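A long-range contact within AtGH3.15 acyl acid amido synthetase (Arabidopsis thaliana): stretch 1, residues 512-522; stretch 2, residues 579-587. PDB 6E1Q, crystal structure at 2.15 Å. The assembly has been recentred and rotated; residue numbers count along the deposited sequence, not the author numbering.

Stretch 1 (512-522) DAVYRKGRKND
Stretch 2 579-587: LSRKIPSWE

Stretch 1 is a helix from Ala 513 to Asp 522, widening into a pi-type turn from Gly 518 to Asp 522; stretch 2 lies against it as an irregular segment, extended from Lys 582 to Trp 586. Their register runs in opposite senses: CA of Lys 517 sits 5.8 Å from CA of Trp 586, and CA of Lys 520 6.1 Å from CA of Ile 583. Asp 512 caps the helix with chi1 p, its OD1 accepting from Tyr 515 N at 2.9 Å.

Trp 586 (chi1 t, chi2 88°) has phi/psi -167/137 and lays its indole on the helix. Lys 517, chi1 t, chi2 -104° and chi3 -143° both between wells, chi4 t, puts CG 3.5 Å from the centroid of the Trp 586 six-membered ring, almost on its normal, a CH-pi contact; its amine then leaves for a salt bridge, NZ to Asp 522 OD1 at 2.5 Å. Ala 513 CB meets the ring edge, 3.3 Å from Trp 586 NE1.

Arg 516 (m, t, m) reaches beside the ring so that NH1 donates to Ser 585 O at 2.8 Å, a hydrogen bond to the Ser 585 carbonyl, near the guanidinium plane. Arg 519 folds back with three m torsions, its guanidinium covering Pro 584 with one face while Arg 519 CB lies 3.8 Å from Pro 584 CG. Lys 520 extends t, t, t, with chi4 between wells at 33°, bringing CD 3.3 Å from Trp 586 O; its CA packs 3.6 Å from Ile 583 CG2.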

# COMPACT_ATOMS: atom_id res chain seq x y z
N ASP A 512 -3.52 -21.92 -12.39
CA ASP A 512 -4.76 -22.63 -12.11
C ASP A 512 -5.05 -23.69 -13.18
O ASP A 512 -4.32 -23.84 -14.17
CB ASP A 512 -5.93 -21.65 -11.94
CG ASP A 512 -6.39 -21.00 -13.25
OD1 ASP A 512 -6.01 -21.42 -14.36
OD2 ASP A 512 -7.18 -20.03 -13.14
N ALA A 513 -6.14 -24.43 -12.97
CA ALA A 513 -6.47 -25.56 -13.83
C ALA A 513 -6.78 -25.13 -15.25
O ALA A 513 -6.51 -25.89 -16.19
CB ALA A 513 -7.65 -26.33 -13.24
N VAL A 514 -7.35 -23.94 -15.44
CA VAL A 514 -7.69 -23.51 -16.80
C VAL A 514 -6.41 -23.27 -17.60
O VAL A 514 -6.29 -23.71 -18.75
CB VAL A 514 -8.60 -22.27 -16.78
CG1 VAL A 514 -8.87 -21.78 -18.20
CG2 VAL A 514 -9.92 -22.60 -16.10
N TYR A 515 -5.44 -22.59 -16.99
CA TYR A 515 -4.12 -22.47 -17.60
C TYR A 515 -3.52 -23.85 -17.86
O TYR A 515 -3.05 -24.14 -18.97
CB TYR A 515 -3.18 -21.65 -16.71
CG TYR A 515 -1.79 -21.50 -17.31
CD1 TYR A 515 -0.80 -22.46 -17.09
CD2 TYR A 515 -1.48 -20.41 -18.12
CE1 TYR A 515 0.46 -22.33 -17.66
CE2 TYR A 515 -0.22 -20.27 -18.69
CZ TYR A 515 0.74 -21.24 -18.45
OH TYR A 515 1.98 -21.12 -19.02
N ARG A 516 -3.53 -24.72 -16.85
CA ARG A 516 -2.78 -25.96 -16.97
C ARG A 516 -3.45 -26.91 -17.94
O ARG A 516 -2.77 -27.57 -18.74
CB ARG A 516 -2.60 -26.59 -15.59
CG ARG A 516 -1.58 -25.83 -14.74
CD ARG A 516 -1.35 -26.49 -13.38
NE ARG A 516 -2.43 -26.19 -12.45
CZ ARG A 516 -3.43 -27.02 -12.17
NH1 ARG A 516 -3.49 -28.21 -12.76
NH2 ARG A 516 -4.37 -26.66 -11.31
N LYS A 517 -4.78 -26.98 -17.92
CA LYS A 517 -5.51 -27.73 -18.94
C LYS A 517 -5.22 -27.17 -20.32
O LYS A 517 -5.06 -27.93 -21.29
CB LYS A 517 -7.00 -27.72 -18.64
CG LYS A 517 -7.82 -28.58 -19.58
CD LYS A 517 -8.59 -27.80 -20.61
CE LYS A 517 -9.95 -28.46 -20.85
NZ LYS A 517 -10.62 -27.93 -22.06
N GLY A 518 -5.13 -25.84 -20.44
CA GLY A 518 -4.74 -25.24 -21.70
C GLY A 518 -3.38 -25.71 -22.17
O GLY A 518 -3.17 -25.95 -23.36
N ARG A 519 -2.43 -25.84 -21.24
CA ARG A 519 -1.08 -26.26 -21.62
C ARG A 519 -1.05 -27.74 -21.96
O ARG A 519 -0.48 -28.14 -22.99
CB ARG A 519 -0.10 -25.95 -20.49
CG ARG A 519 0.47 -24.54 -20.53
CD ARG A 519 1.54 -24.48 -21.59
NE ARG A 519 2.83 -24.84 -21.03
CZ ARG A 519 3.70 -25.65 -21.62
NH1 ARG A 519 3.42 -26.20 -22.78
NH2 ARG A 519 4.86 -25.92 -21.03
N LYS A 520 -1.66 -28.57 -21.12
CA LYS A 520 -1.48 -30.01 -21.25
C LYS A 520 -2.48 -30.60 -22.23
O LYS A 520 -2.10 -31.37 -23.12
CB LYS A 520 -1.58 -30.67 -19.87
CG LYS A 520 -1.75 -32.18 -19.92
CD LYS A 520 -2.13 -32.73 -18.55
CE LYS A 520 -1.78 -34.21 -18.45
NZ LYS A 520 -0.57 -34.52 -19.25
N ASN A 521 -3.75 -30.22 -22.11
CA ASN A 521 -4.81 -30.81 -22.91
C ASN A 521 -5.17 -29.96 -24.12
O ASN A 521 -4.91 -30.35 -25.27
CB ASN A 521 -6.05 -31.03 -22.05
CG ASN A 521 -7.08 -31.88 -22.73
OD1 ASN A 521 -6.95 -32.21 -23.90
ND2 ASN A 521 -8.13 -32.23 -21.99
N ASP A 522 -5.78 -28.80 -23.87
CA ASP A 522 -6.39 -28.00 -24.93
C ASP A 522 -5.42 -27.68 -26.05
O ASP A 522 -5.81 -27.58 -27.21
CB ASP A 522 -6.95 -26.71 -24.34
CG ASP A 522 -8.32 -26.89 -23.76
OD1 ASP A 522 -8.87 -28.01 -23.85
OD2 ASP A 522 -8.86 -25.91 -23.19
N LEU A 579 12.44 -20.77 -21.48
CA LEU A 579 11.13 -21.36 -21.63
C LEU A 579 11.01 -22.57 -20.72
O LEU A 579 11.99 -23.28 -20.46
CB LEU A 579 10.87 -21.79 -23.08
CG LEU A 579 10.90 -20.69 -24.13
CD1 LEU A 579 11.06 -21.29 -25.54
CD2 LEU A 579 9.64 -19.88 -24.03
N SER A 580 9.79 -22.82 -20.24
CA SER A 580 9.53 -24.07 -19.54
C SER A 580 9.77 -25.23 -20.48
O SER A 580 9.36 -25.20 -21.64
CB SER A 580 8.10 -24.09 -19.01
OG SER A 580 7.75 -25.37 -18.50
N ARG A 581 10.47 -26.26 -20.00
CA ARG A 581 10.70 -27.45 -20.80
C ARG A 581 9.81 -28.61 -20.41
O ARG A 581 9.90 -29.68 -21.00
CB ARG A 581 12.18 -27.87 -20.72
CG ARG A 581 13.13 -26.98 -21.51
CD ARG A 581 12.43 -26.36 -22.72
NE ARG A 581 13.30 -25.45 -23.46
CZ ARG A 581 12.92 -24.78 -24.54
NH1 ARG A 581 11.69 -24.91 -25.02
NH2 ARG A 581 13.78 -23.97 -25.16
N LYS A 582 8.94 -28.42 -19.42
CA LYS A 582 8.05 -29.49 -18.98
C LYS A 582 6.62 -28.97 -19.02
O LYS A 582 6.37 -27.78 -18.82
CB LYS A 582 8.42 -29.98 -17.57
CG LYS A 582 9.80 -30.65 -17.47
CD LYS A 582 10.50 -30.30 -16.17
CE LYS A 582 9.92 -31.04 -14.98
NZ LYS A 582 10.34 -30.45 -13.66
N ILE A 583 5.69 -29.87 -19.30
CA ILE A 583 4.28 -29.51 -19.34
C ILE A 583 3.71 -29.66 -17.93
O ILE A 583 3.97 -30.67 -17.27
CB ILE A 583 3.52 -30.35 -20.37
CG1 ILE A 583 4.11 -30.14 -21.76
CG2 ILE A 583 2.05 -30.01 -20.39
CD1 ILE A 583 5.03 -31.25 -22.22
N PRO A 584 2.96 -28.67 -17.43
CA PRO A 584 2.39 -28.79 -16.08
C PRO A 584 1.30 -29.85 -16.02
O PRO A 584 0.69 -30.22 -17.02
CB PRO A 584 1.83 -27.39 -15.82
CG PRO A 584 1.59 -26.80 -17.17
CD PRO A 584 2.64 -27.38 -18.07
N SER A 585 1.07 -30.35 -14.82
CA SER A 585 0.11 -31.42 -14.63
C SER A 585 -1.32 -30.87 -14.58
O SER A 585 -1.55 -29.72 -14.20
CB SER A 585 0.43 -32.21 -13.36
OG SER A 585 0.49 -31.34 -12.23
N TRP A 586 -2.26 -31.72 -14.99
CA TRP A 586 -3.69 -31.42 -14.91
C TRP A 586 -4.49 -32.70 -15.14
O TRP A 586 -4.16 -33.48 -16.04
CB TRP A 586 -4.09 -30.34 -15.93
CG TRP A 586 -5.54 -29.99 -15.83
CD1 TRP A 586 -6.10 -29.04 -15.02
CD2 TRP A 586 -6.62 -30.61 -16.52
NE1 TRP A 586 -7.47 -29.03 -15.18
CE2 TRP A 586 -7.81 -29.99 -16.10
CE3 TRP A 586 -6.70 -31.64 -17.47
CZ2 TRP A 586 -9.07 -30.36 -16.59
CZ3 TRP A 586 -7.94 -32.00 -17.96
CH2 TRP A 586 -9.10 -31.36 -17.52
N GLU A 587 -5.53 -32.92 -14.34
CA GLU A 587 -6.42 -34.07 -14.46
C GLU A 587 -6.91 -34.28 -15.89
O GLU A 587 -7.88 -33.66 -16.32
CB GLU A 587 -7.63 -33.90 -13.53
CG GLU A 587 -8.76 -34.92 -13.74
CD GLU A 587 -10.14 -34.30 -13.56
OE1 GLU A 587 -10.77 -33.95 -14.58
OE2 GLU A 587 -10.58 -34.17 -12.40